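Chitinase A (Cycas revoluta, PDB 4MNK) probably hydrolyses chitin as a family 18 TIM-barrel glycosidase and holds N-acetylglucosamine chains in its sugar-binding pockets. Local coordinates at residues A[236-241]-A[312-317]; A[4-9]-A[323-328]; A[189-194]-A[215-220]. All coordinates share one frame; numbering follows the deposited sequence.

Contact 1: residues A[236-241]-A[312-317]; sequences LGIPLF and LKVQYA. With NAG (2-acetamido-2-deoxy-beta-D-glucopyranose), chain B.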
loop_
_atom_site.group_PDB
_atom_site.type_symbol
_atom_site.label_atom_id
_atom_site.label_comp_id
_atom_site.label_asym_id
_atom_site.label_seq_id
_atom_site.Cartn_x
_atom_site.Cartn_y
_atom_site.Cartn_z
ATOM N N LEU A 236 6.136 -6.233 -2.673
ATOM C CA LEU A 236 5.687 -6.628 -1.339
ATOM C C LEU A 236 5.461 -5.440 -0.408
ATOM O O LEU A 236 6.393 -4.696 -0.106
ATOM C CB LEU A 236 6.693 -7.595 -0.709
ATOM C CG LEU A 236 6.400 -8.048 0.724
ATOM C CD1 LEU A 236 5.162 -8.935 0.801
ATOM C CD2 LEU A 236 7.609 -8.760 1.309
ATOM N N GLY A 237 4.229 -5.288 0.067
ATOM C CA GLY A 237 3.904 -4.222 1.007
ATOM C C GLY A 237 4.384 -4.503 2.413
ATOM O O GLY A 237 4.288 -5.636 2.897
ATOM N N ILE A 238 4.912 -3.463 3.055
ATOM C CA ILE A 238 5.351 -3.510 4.445
ATOM C C ILE A 238 4.752 -2.288 5.144
ATOM O O ILE A 238 4.920 -1.159 4.667
ATOM C CB ILE A 238 6.900 -3.479 4.563
ATOM C CG1 ILE A 238 7.534 -4.625 3.758
ATOM C CG2 ILE A 238 7.335 -3.519 6.036
ATOM C CD1 ILE A 238 9.049 -4.554 3.622
ATOM N N PRO A 239 4.039 -2.501 6.266
ATOM C CA PRO A 239 3.427 -1.368 6.953
ATOM C C PRO A 239 4.420 -0.579 7.804
ATOM O O PRO A 239 5.327 -1.161 8.413
ATOM C CB PRO A 239 2.386 -2.037 7.848
ATOM C CG PRO A 239 2.979 -3.360 8.171
ATOM C CD PRO A 239 3.761 -3.779 6.952
ATOM N N LEU A 240 4.245 0.740 7.831
ATOM C CA LEU A 240 5.010 1.607 8.728
ATOM C C LEU A 240 4.171 2.005 9.943
ATOM O O LEU A 240 4.457 2.990 10.629
ATOM C CB LEU A 240 5.546 2.831 7.980
ATOM C CG LEU A 240 6.654 2.525 6.970
ATOM C CD1 LEU A 240 7.041 3.780 6.209
ATOM C CD2 LEU A 240 7.872 1.903 7.648
ATOM N N PHE A 241 3.136 1.211 10.197
ATOM C CA PHE A 241 2.285 1.352 11.360
ATOM C C PHE A 241 2.081 -0.028 11.966
ATOM O O PHE A 241 2.281 -1.047 11.296
ATOM C CB PHE A 241 0.930 1.955 10.967
ATOM C CG PHE A 241 0.092 1.050 10.099
ATOM C CD1 PHE A 241 0.258 1.034 8.718
ATOM C CD2 PHE A 241 -0.854 0.198 10.667
ATOM C CE1 PHE A 241 -0.506 0.189 7.915
ATOM C CE2 PHE A 241 -1.622 -0.650 9.868
ATOM C CZ PHE A 241 -1.446 -0.652 8.491
ATOM N N LEU A 312 14.372 -8.931 7.179
ATOM C CA LEU A 312 13.984 -10.295 6.831
ATOM C C LEU A 312 12.940 -10.330 5.714
ATOM O O LEU A 312 13.030 -11.159 4.812
ATOM C CB LEU A 312 13.509 -11.056 8.070
ATOM C CG LEU A 312 14.611 -11.397 9.080
ATOM C CD1 LEU A 312 14.013 -11.824 10.406
ATOM C CD2 LEU A 312 15.570 -12.465 8.553
ATOM N N LYS A 313 11.971 -9.418 5.764
ATOM C CA LYS A 313 10.942 -9.334 4.720
ATOM C C LYS A 313 11.521 -8.922 3.371
ATOM O O LYS A 313 11.116 -9.447 2.334
ATOM C CB LYS A 313 9.827 -8.369 5.124
ATOM C CG LYS A 313 8.867 -8.943 6.131
ATOM C CD LYS A 313 7.758 -7.972 6.446
ATOM C CE LYS A 313 6.709 -8.653 7.283
ATOM N NZ LYS A 313 5.566 -7.747 7.535
ATOM N N VAL A 314 12.463 -7.985 3.389
ATOM C CA VAL A 314 13.085 -7.504 2.157
ATOM C C VAL A 314 13.966 -8.588 1.532
ATOM O O VAL A 314 13.950 -8.781 0.314
ATOM C CB VAL A 314 13.851 -6.180 2.387
ATOM C CG1 VAL A 314 14.650 -5.776 1.153
ATOM C CG2 VAL A 314 12.874 -5.077 2.765
ATOM N N GLN A 315 14.702 -9.313 2.371
ATOM C CA GLN A 315 15.490 -10.447 1.897
ATOM C C GLN A 315 14.578 -11.540 1.338
ATOM O O GLN A 315 14.886 -12.139 0.308
ATOM C CB GLN A 315 16.395 -10.993 3.005
ATOM C CG GLN A 315 17.417 -12.028 2.527
ATOM C CD GLN A 315 18.339 -11.507 1.434
ATOM O OE1 GLN A 315 18.708 -10.331 1.414
ATOM N NE2 GLN A 315 18.721 -12.390 0.522
ATOM N N TYR A 316 13.457 -11.785 2.018
ATOM C CA TYR A 316 12.429 -12.699 1.516
ATOM C C TYR A 316 11.980 -12.304 0.105
ATOM O O TYR A 316 11.915 -13.151 -0.787
ATOM C CB TYR A 316 11.227 -12.761 2.472
ATOM C CG TYR A 316 10.008 -13.432 1.870
ATOM C CD1 TYR A 316 9.851 -14.818 1.920
ATOM C CD2 TYR A 316 9.017 -12.681 1.232
ATOM C CE1 TYR A 316 8.736 -15.436 1.357
ATOM C CE2 TYR A 316 7.904 -13.291 0.663
ATOM C CZ TYR A 316 7.771 -14.664 0.733
ATOM O OH TYR A 316 6.668 -15.257 0.168
ATOM N N ALA A 317 11.667 -11.023 -0.091
ATOM C CA ALA A 317 11.232 -10.519 -1.394
ATOM C C ALA A 317 12.290 -10.760 -2.464
ATOM O O ALA A 317 11.968 -11.145 -3.594
ATOM C CB ALA A 317 10.870 -9.035 -1.307
HETATM C C1 NAG B . -5.272 4.487 5.717
HETATM C C2 NAG B . -4.708 5.145 6.970
HETATM C C3 NAG B . -5.645 6.244 7.466
HETATM C C4 NAG B . -6.058 7.208 6.347
HETATM C C5 NAG B . -6.405 6.475 5.041
HETATM C C6 NAG B . -6.498 7.443 3.862
HETATM C C7 NAG B . -3.266 3.763 8.376
HETATM C C8 NAG B . -3.204 2.746 9.475
HETATM N N2 NAG B . -4.486 4.164 8.018
HETATM O O3 NAG B . -5.000 6.958 8.499
HETATM O O4 NAG B . -7.190 7.944 6.768
HETATM O O5 NAG B . -5.453 5.472 4.718
HETATM O O6 NAG B . -5.227 7.981 3.565
HETATM O O7 NAG B . -2.228 4.180 7.861
HETATM O O HOH W 1 4.390 -7.299 5.026
#

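Contact 2: residues A[4-9]-A[323-328]; sequences ALKVGF and GGYFFW. With NAG (2-acetamido-2-deoxy-beta-D-glucopyranose), chain C; NAG (2-acetamido-2-deoxy-beta-D-glucopyranose), chain B.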
loop_
_atom_site.group_PDB
_atom_site.type_symbol
_atom_site.label_atom_id
_atom_site.label_comp_id
_atom_site.label_asym_id
_atom_site.label_seq_id
_atom_site.Cartn_x
_atom_site.Cartn_y
_atom_site.Cartn_z
ATOM N N ALA A 4 14.924 -3.278 -9.269
ATOM C CA ALA A 4 14.687 -3.253 -7.795
ATOM C C ALA A 4 13.824 -2.059 -7.390
ATOM O O ALA A 4 14.324 -0.944 -7.222
ATOM C CB ALA A 4 16.012 -3.242 -7.048
ATOM N N LEU A 5 12.527 -2.308 -7.241
ATOM C CA LEU A 5 11.562 -1.261 -6.925
ATOM C C LEU A 5 11.522 -1.002 -5.423
ATOM O O LEU A 5 11.276 -1.915 -4.632
ATOM C CB LEU A 5 10.174 -1.633 -7.459
ATOM C CG LEU A 5 10.081 -1.864 -8.975
ATOM C CD1 LEU A 5 8.847 -2.675 -9.334
ATOM C CD2 LEU A 5 10.102 -0.551 -9.744
ATOM N N LYS A 6 11.790 0.243 -5.042
ATOM C CA LYS A 6 11.752 0.667 -3.646
ATOM C C LYS A 6 10.695 1.757 -3.555
ATOM O O LYS A 6 10.936 2.910 -3.920
ATOM C CB LYS A 6 13.123 1.178 -3.200
ATOM C CG LYS A 6 14.244 0.157 -3.359
ATOM C CD LYS A 6 15.594 0.743 -2.968
ATOM C CE LYS A 6 16.683 -0.319 -2.994
ATOM N NZ LYS A 6 18.039 0.262 -2.785
ATOM N N VAL A 7 9.510 1.378 -3.087
ATOM C CA VAL A 7 8.319 2.204 -3.251
ATOM C C VAL A 7 7.831 2.760 -1.914
ATOM O O VAL A 7 7.837 2.061 -0.901
ATOM C CB VAL A 7 7.199 1.397 -3.954
ATOM C CG1 VAL A 7 5.949 2.227 -4.132
ATOM C CG2 VAL A 7 7.675 0.889 -5.308
ATOM N N GLY A 8 7.419 4.025 -1.915
ATOM C CA GLY A 8 6.852 4.650 -0.722
ATOM C C GLY A 8 5.598 5.434 -1.041
ATOM O O GLY A 8 5.528 6.107 -2.071
ATOM N N PHE A 9 4.611 5.346 -0.152
ATOM C CA PHE A 9 3.370 6.103 -0.280
ATOM C C PHE A 9 3.360 7.283 0.676
ATOM O O PHE A 9 3.577 7.113 1.880
ATOM C CB PHE A 9 2.169 5.213 0.042
ATOM C CG PHE A 9 1.789 4.277 -1.064
ATOM C CD1 PHE A 9 2.472 3.078 -1.246
ATOM C CD2 PHE A 9 0.734 4.584 -1.918
ATOM C CE1 PHE A 9 2.122 2.207 -2.272
ATOM C CE2 PHE A 9 0.373 3.715 -2.944
ATOM C CZ PHE A 9 1.071 2.524 -3.119
ATOM N N GLY A 323 9.581 -7.964 -7.608
ATOM C CA GLY A 323 9.990 -6.697 -8.203
ATOM C C GLY A 323 10.580 -5.732 -7.192
ATOM O O GLY A 323 11.400 -4.885 -7.542
ATOM N N GLY A 324 10.164 -5.871 -5.935
ATOM C CA GLY A 324 10.646 -5.023 -4.853
ATOM C C GLY A 324 9.682 -4.997 -3.691
ATOM O O GLY A 324 8.973 -5.970 -3.439
ATOM N N TYR A 325 9.667 -3.872 -2.983
ATOM C CA TYR A 325 8.832 -3.690 -1.798
ATOM C C TYR A 325 8.243 -2.283 -1.789
ATOM O O TYR A 325 8.764 -1.385 -2.457
ATOM C CB TYR A 325 9.652 -3.911 -0.518
ATOM C CG TYR A 325 10.852 -2.995 -0.414
ATOM C CD1 TYR A 325 10.727 -1.701 0.097
ATOM C CD2 TYR A 325 12.110 -3.411 -0.841
ATOM C CE1 TYR A 325 11.822 -0.849 0.178
ATOM C CE2 TYR A 325 13.214 -2.568 -0.761
ATOM C CZ TYR A 325 13.061 -1.291 -0.250
ATOM O OH TYR A 325 14.148 -0.457 -0.161
ATOM N N PHE A 326 7.163 -2.103 -1.034
ATOM C CA PHE A 326 6.615 -0.770 -0.792
ATOM C C PHE A 326 6.309 -0.555 0.681
ATOM O O PHE A 326 6.077 -1.513 1.417
ATOM C CB PHE A 326 5.392 -0.466 -1.686
ATOM C CG PHE A 326 4.081 -1.017 -1.182
ATOM C CD1 PHE A 326 3.355 -0.350 -0.198
ATOM C CD2 PHE A 326 3.542 -2.172 -1.738
ATOM C CE1 PHE A 326 2.134 -0.844 0.247
ATOM C CE2 PHE A 326 2.316 -2.672 -1.302
ATOM C CZ PHE A 326 1.612 -2.009 -0.305
ATOM N N PHE A 327 6.310 0.709 1.097
ATOM C CA PHE A 327 5.917 1.086 2.444
ATOM C C PHE A 327 4.649 1.929 2.426
ATOM O O PHE A 327 4.561 2.914 1.685
ATOM C CB PHE A 327 7.018 1.896 3.124
ATOM C CG PHE A 327 8.217 1.092 3.529
ATOM C CD1 PHE A 327 9.424 1.228 2.850
ATOM C CD2 PHE A 327 8.147 0.209 4.604
ATOM C CE1 PHE A 327 10.543 0.493 3.238
ATOM C CE2 PHE A 327 9.261 -0.528 4.999
ATOM C CZ PHE A 327 10.458 -0.385 4.314
ATOM N N TRP A 328 3.675 1.539 3.243
ATOM C CA TRP A 328 2.557 2.413 3.582
ATOM C C TRP A 328 2.651 2.740 5.072
ATOM O O TRP A 328 2.574 1.821 5.887
ATOM C CB TRP A 328 1.195 1.753 3.308
ATOM C CG TRP A 328 0.094 2.652 3.787
ATOM C CD1 TRP A 328 -0.411 2.725 5.056
ATOM C CD2 TRP A 328 -0.576 3.665 3.030
ATOM N NE1 TRP A 328 -1.366 3.710 5.128
ATOM C CE2 TRP A 328 -1.490 4.301 3.899
ATOM C CE3 TRP A 328 -0.506 4.087 1.696
ATOM C CZ2 TRP A 328 -2.326 5.342 3.476
ATOM C CZ3 TRP A 328 -1.334 5.124 1.278
ATOM C CH2 TRP A 328 -2.230 5.738 2.166
HETATM C C1 NAG C . -4.784 -0.032 3.085
HETATM C C2 NAG C . -4.886 1.271 2.280
HETATM C C3 NAG C . -4.476 2.485 3.117
HETATM C C4 NAG C . -5.042 2.463 4.540
HETATM C C5 NAG C . -4.836 1.081 5.170
HETATM C C6 NAG C . -5.400 0.968 6.588
HETATM C C7 NAG C . -2.791 0.944 0.963
HETATM C C8 NAG C . -2.191 0.991 -0.412
HETATM N N2 NAG C . -4.096 1.242 1.050
HETATM O O1 NAG C . -5.382 -1.083 2.362
HETATM O O3 NAG C . -4.859 3.672 2.452
HETATM O O4 NAG C . -4.370 3.447 5.297
HETATM O O5 NAG C . -5.430 0.101 4.341
HETATM O O6 NAG C . -6.795 1.178 6.585
HETATM O O7 NAG C . -2.082 0.640 1.925
HETATM C C1 NAG B . -5.272 4.487 5.717
HETATM C C2 NAG B . -4.708 5.145 6.970
HETATM C C3 NAG B . -5.645 6.244 7.466
HETATM C C4 NAG B . -6.058 7.208 6.347
HETATM C C5 NAG B . -6.405 6.475 5.041
HETATM C C6 NAG B . -6.498 7.443 3.862
HETATM C C7 NAG B . -3.266 3.763 8.376
HETATM C C8 NAG B . -3.204 2.746 9.475
HETATM N N2 NAG B . -4.486 4.164 8.018
HETATM O O3 NAG B . -5.000 6.958 8.499
HETATM O O4 NAG B . -7.190 7.944 6.768
HETATM O O5 NAG B . -5.453 5.472 4.718
HETATM O O6 NAG B . -5.227 7.981 3.565
HETATM O O7 NAG B . -2.228 4.180 7.861
HETATM O O HOH W 2 12.242 -4.903 -10.168
#

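Contact 3: residues A[189-194]-A[215-220]; sequences VMAYDF and FTASVG. With NAG (2-acetamido-2-deoxy-beta-D-glucopyranose), chain C; NAG (2-acetamido-2-deoxy-beta-D-glucopyranose), chain D; NAG (2-acetamido-2-deoxy-beta-D-glucopyranose), chain E.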
loop_
_atom_site.group_PDB
_atom_site.type_symbol
_atom_site.label_atom_id
_atom_site.label_comp_id
_atom_site.label_asym_id
_atom_site.label_seq_id
_atom_site.Cartn_x
_atom_site.Cartn_y
_atom_site.Cartn_z
ATOM N N VAL A 189 1.233 -5.358 -3.390
ATOM C CA VAL A 189 0.582 -6.385 -2.584
ATOM C C VAL A 189 0.470 -5.922 -1.136
ATOM O O VAL A 189 1.478 -5.746 -0.452
ATOM C CB VAL A 189 1.341 -7.735 -2.656
ATOM C CG1 VAL A 189 0.609 -8.807 -1.864
ATOM C CG2 VAL A 189 1.528 -8.177 -4.104
ATOM N N MET A 190 -0.764 -5.733 -0.680
ATOM C CA MET A 190 -1.022 -5.211 0.661
ATOM C C MET A 190 -0.929 -6.319 1.710
ATOM O O MET A 190 -1.938 -6.780 2.254
ATOM C CB MET A 190 -2.366 -4.479 0.697
ATOM C CG MET A 190 -2.395 -3.270 -0.236
ATOM S SD MET A 190 -3.923 -2.327 -0.209
ATOM C CE MET A 190 -5.003 -3.376 -1.177
ATOM N N ALA A 191 0.308 -6.721 1.991
ATOM C CA ALA A 191 0.602 -7.840 2.884
ATOM C C ALA A 191 0.627 -7.411 4.352
ATOM O O ALA A 191 1.644 -7.532 5.041
ATOM C CB ALA A 191 1.916 -8.488 2.486
ATOM N N TYR A 192 -0.510 -6.909 4.822
ATOM C CA TYR A 192 -0.660 -6.460 6.202
ATOM C C TYR A 192 -2.137 -6.407 6.576
ATOM O O TYR A 192 -3.001 -6.755 5.763
ATOM C CB TYR A 192 0.038 -5.108 6.439
ATOM C CG TYR A 192 -0.112 -4.094 5.325
ATOM C CD1 TYR A 192 -1.226 -3.255 5.261
ATOM C CD2 TYR A 192 0.870 -3.959 4.343
ATOM C CE1 TYR A 192 -1.360 -2.315 4.236
ATOM C CE2 TYR A 192 0.744 -3.024 3.317
ATOM C CZ TYR A 192 -0.368 -2.207 3.271
ATOM O OH TYR A 192 -0.471 -1.290 2.249
ATOM N N ASP A 193 -2.412 -5.978 7.808
ATOM C CA ASP A 193 -3.759 -5.972 8.387
ATOM C C ASP A 193 -4.368 -7.376 8.457
ATOM O O ASP A 193 -5.575 -7.558 8.268
ATOM C CB ASP A 193 -4.680 -4.970 7.669
ATOM C CG ASP A 193 -4.338 -3.522 7.995
ATOM O OD1 ASP A 193 -3.699 -3.271 9.042
ATOM O OD2 ASP A 193 -4.719 -2.632 7.202
ATOM N N PHE A 194 -3.519 -8.361 8.743
ATOM C CA PHE A 194 -3.962 -9.743 8.939
ATOM C C PHE A 194 -4.645 -9.924 10.287
ATOM O O PHE A 194 -5.489 -10.805 10.447
ATOM C CB PHE A 194 -2.788 -10.724 8.861
ATOM C CG PHE A 194 -1.988 -10.635 7.593
ATOM C CD1 PHE A 194 -2.608 -10.431 6.365
ATOM C CD2 PHE A 194 -0.609 -10.792 7.624
ATOM C CE1 PHE A 194 -1.864 -10.355 5.194
ATOM C CE2 PHE A 194 0.143 -10.722 6.456
ATOM C CZ PHE A 194 -0.488 -10.506 5.239
ATOM N N PHE A 215 -3.249 -16.463 7.021
ATOM C CA PHE A 215 -3.098 -15.022 6.813
ATOM C C PHE A 215 -1.668 -14.552 7.040
ATOM O O PHE A 215 -1.341 -13.980 8.083
ATOM C CB PHE A 215 -4.085 -14.246 7.688
ATOM C CG PHE A 215 -5.520 -14.550 7.383
ATOM C CD1 PHE A 215 -6.240 -15.440 8.174
ATOM C CD2 PHE A 215 -6.147 -13.967 6.285
ATOM C CE1 PHE A 215 -7.570 -15.735 7.885
ATOM C CE2 PHE A 215 -7.476 -14.256 5.989
ATOM C CZ PHE A 215 -8.188 -15.141 6.789
ATOM N N THR A 216 -0.818 -14.817 6.053
ATOM C CA THR A 216 0.579 -14.398 6.097
ATOM C C THR A 216 1.000 -13.835 4.748
ATOM O O THR A 216 0.405 -14.159 3.712
ATOM C CB THR A 216 1.534 -15.559 6.480
ATOM O OG1 THR A 216 1.641 -16.480 5.390
ATOM C CG2 THR A 216 1.059 -16.292 7.737
ATOM N N ALA A 217 2.036 -13.002 4.768
ATOM C CA ALA A 217 2.570 -12.406 3.550
ATOM C C ALA A 217 3.031 -13.472 2.552
ATOM O O ALA A 217 2.733 -13.376 1.358
ATOM C CB ALA A 217 3.706 -11.450 3.886
ATOM N N SER A 218 3.735 -14.492 3.045
ATOM C CA SER A 218 4.278 -15.544 2.182
ATOM C C SER A 218 3.193 -16.359 1.489
ATOM O O SER A 218 3.305 -16.640 0.301
ATOM C CB SER A 218 5.243 -16.458 2.945
ATOM O OG SER A 218 4.589 -17.142 3.993
ATOM N N VAL A 219 2.143 -16.720 2.225
ATOM C CA VAL A 219 1.021 -17.464 1.643
ATOM C C VAL A 219 0.352 -16.648 0.532
ATOM O O VAL A 219 0.048 -17.176 -0.538
ATOM C CB VAL A 219 -0.006 -17.897 2.720
ATOM C CG1 VAL A 219 -1.305 -18.388 2.085
ATOM C CG2 VAL A 219 0.584 -18.988 3.605
ATOM N N GLY A 220 0.146 -15.357 0.785
ATOM C CA GLY A 220 -0.407 -14.454 -0.220
ATOM C C GLY A 220 0.455 -14.353 -1.465
ATOM O O GLY A 220 -0.043 -14.487 -2.583
HETATM C C1 NAG C . -4.784 -0.032 3.085
HETATM C C2 NAG C . -4.886 1.271 2.280
HETATM C C3 NAG C . -4.476 2.485 3.117
HETATM C C4 NAG C . -5.042 2.463 4.540
HETATM C C5 NAG C . -4.836 1.081 5.170
HETATM C C6 NAG C . -5.400 0.968 6.588
HETATM C C7 NAG C . -2.791 0.944 0.963
HETATM C C8 NAG C . -2.191 0.991 -0.412
HETATM N N2 NAG C . -4.096 1.242 1.050
HETATM O O1 NAG C . -5.382 -1.083 2.362
HETATM O O3 NAG C . -4.859 3.672 2.452
HETATM O O4 NAG C . -4.370 3.447 5.297
HETATM O O5 NAG C . -5.430 0.101 4.341
HETATM O O6 NAG C . -6.795 1.178 6.585
HETATM O O7 NAG C . -2.082 0.640 1.925
HETATM C C1 NAG D . -9.813 -8.667 8.170
HETATM C C2 NAG D . -9.001 -7.888 7.133
HETATM C C3 NAG D . -8.654 -6.475 7.605
HETATM C C4 NAG D . -9.862 -5.751 8.199
HETATM C C5 NAG D . -10.632 -6.662 9.164
HETATM C C6 NAG D . -11.909 -6.001 9.679
HETATM C C7 NAG D . -7.708 -9.462 5.768
HETATM C C8 NAG D . -6.382 -10.126 5.541
HETATM N N2 NAG D . -7.784 -8.606 6.790
HETATM O O3 NAG D . -8.133 -5.741 6.517
HETATM O O4 NAG D . -9.419 -4.590 8.872
HETATM O O5 NAG D . -10.945 -7.909 8.560
HETATM O O6 NAG D . -12.813 -5.782 8.618
HETATM O O7 NAG D . -8.664 -9.722 5.033
HETATM C C1 NAG E . -11.016 -13.807 8.773
HETATM C C2 NAG E . -12.206 -12.848 8.727
HETATM C C3 NAG E . -11.844 -11.516 8.063
HETATM C C4 NAG E . -10.490 -10.952 8.505
HETATM C C5 NAG E . -9.442 -12.073 8.498
HETATM C C6 NAG E . -8.062 -11.632 8.979
HETATM C C7 NAG E . -14.343 -14.041 8.605
HETATM C C8 NAG E . -15.385 -14.633 7.703
HETATM N N2 NAG E . -13.302 -13.467 8.002
HETATM O O1 NAG E . -11.331 -14.913 9.589
HETATM O O3 NAG E . -12.863 -10.570 8.305
HETATM O O4 NAG E . -10.138 -9.944 7.580
HETATM O O5 NAG E . -9.880 -13.153 9.303
HETATM O O6 NAG E . -8.112 -11.231 10.332
HETATM O O7 NAG E . -14.480 -14.101 9.826
#

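Contact 1: residues A[236-241]-A[312-317]
The isobutyl group of Leu236 reaches from a barrel strand to helix 312-317, where its CD2 lies 3.7 Å from the backbone O of Lys313. With CG anti to the backbone N (chi1 177°), the side chain crosses Tyr316 at about a right angle and meets that ring at its edge, while CB of Ala317 approaches the same methyl, CD2 of Leu236, at 4.2 Å. Two residues further along, CD1 of Ile238 packs 4.0 Å from CG2 of Val314. It also touches CB of Lys313, whose extended chain slides past Ile238 in the opposite direction. At the far end of that chain NZ of Lys313 donates to a water 2.8 Å away that donates to the O of Gly237, and it has a salt bridge with Asp305 and a hydrogen bond to the O of Ala206. The Phe241 ring carries the acetamido methyl C8 of the chain B sugar over its centre. The strand and helix run antiparallel (176°) with axes 9.8 Å apart, the strand-helix layering of a TIM barrel; helix 307-319 sits between helix 217-227, which touches Leu236 and Tyr316, and helix 337-346, which touches Val314 and Ala317.

Contact 2: residues A[4-9]-A[323-328]
Val7 and Phe326 sit side by side on the same face of two paired parallel barrel strands, CB to CB at 3.4 Å, in the tightly packed half of the contact. Five backbone bonds join the pair, from Leu5 N to the O of Gly323 at one end to Phe9 N to the O of Phe327 at the other. Toward the sugar, Phe9, Phe326 and Trp328 form an aromatic cluster. The edge of Phe9 turns toward the face of Phe326 in an offset edge-to-face pair (centroids 5.3 Å apart, planes at 67°), and CB of Phe9 presses to 3.3 Å from CE3 of Trp328. Trp328 holds CG anti to its backbone N (chi1 175°); its indole lies with one face under C3 of the chain C sugar, and NE1 donates to the acetamido O7 of the chain B sugar at 2.9 Å. An alanine here would probably leave that O7 without its indole donor and open a gap beside CB of Phe9 and beneath the chain C sugar.

The other end is the solvent side, where Ala4 is exposed and Leu5, Lys6 and Gly323 partly so. A water accepts from Ala4 N over a long 3.3 Å and donates to the O of Gly323, 2.8 Å away, which also accepts from Leu5 N. Gly324 has backbone angles that by themselves call for glycine, and a CB would run into the O of Leu5. The aliphatic part of Lys6 makes a close contact here, lying across the phenol of Tyr325 with CG of Lys6 3.3 Å from OH of Tyr325, while NZ reaches Ser343. The chemistry grades from hydrated backbone to packed aromatics, ending in an indole that offers the sugars both an apolar face and a directed N-H.

Contact 3: residues A[189-194]-A[215-220]
Ala191 and Phe194 bring the end of a TIM-barrel strand against residues 215-217, where the loop leads into the next helix of the barrel. Val189 still belongs to the strand and pairs with Val235 and Gly237. At Met190 the chain bends through two successive inverse gamma turns, centred on Met190 and Ala191, and the Met190 sulfur faces O1 of the chain C sugar. Ala191 then makes the first apolar touch across the contact, its CB 3.7 Å from CB of Ala217. Tyr192 serves the ligand instead: its OH donates to the acetamido O7 of the chain C sugar in a short bond of 2.5 Å, with that oxygen in the plane of the ring. Asp193 turns its backbone O to N2 of the chain D sugar at 2.9 Å, while its carboxylate forms a salt bridge with Arg243.

Phe194, its CG anti to the carbonyl carbon (chi1 -55°), carries the largest share of the packing. Its ring is sandwiched between backbone pieces, with Thr216 N over the centre of one face and Tyr192 CA over that of the opposite face, and C8 of the chain D sugar lies at its edge. CD2 of Phe194 comes 3.3 Å from the O of Phe215. The O of Phe194 accepts from O6 of the linked chain E sugar, which sets its C6 over the centre of the Phe215 ring; both phenylalanine rings touch the chain D methyl. Thr216 is the N-cap of the helix: its OG1 accepts from Val219 N at 3.2 Å, 162° at the hydrogen.

In the fold
Contact 2 joins the first and last strands of the TIM barrel, 5-11 and 324-328, and so closes the ring; contacts 3 and 1 both fall within the sequence it spans, contact 3 first. Strands 186-190, 234-247 and 324-328 are successive parallel neighbours, which puts the centre of contact 1 about 9 Å from that of contact 2 and 10 Å from that of contact 3, with 15 Å between contacts 2 and 3. Helix 217-227 leads from contact 3 into strand 234-247, and helix 307-319 leads from contact 1 into strand 324-328. Contacts 1 and 2 meet at the chain B sugar, contacts 2 and 3 at the chain C sugar, so the strand pairing that closes the barrel also carries residues of the sugar site.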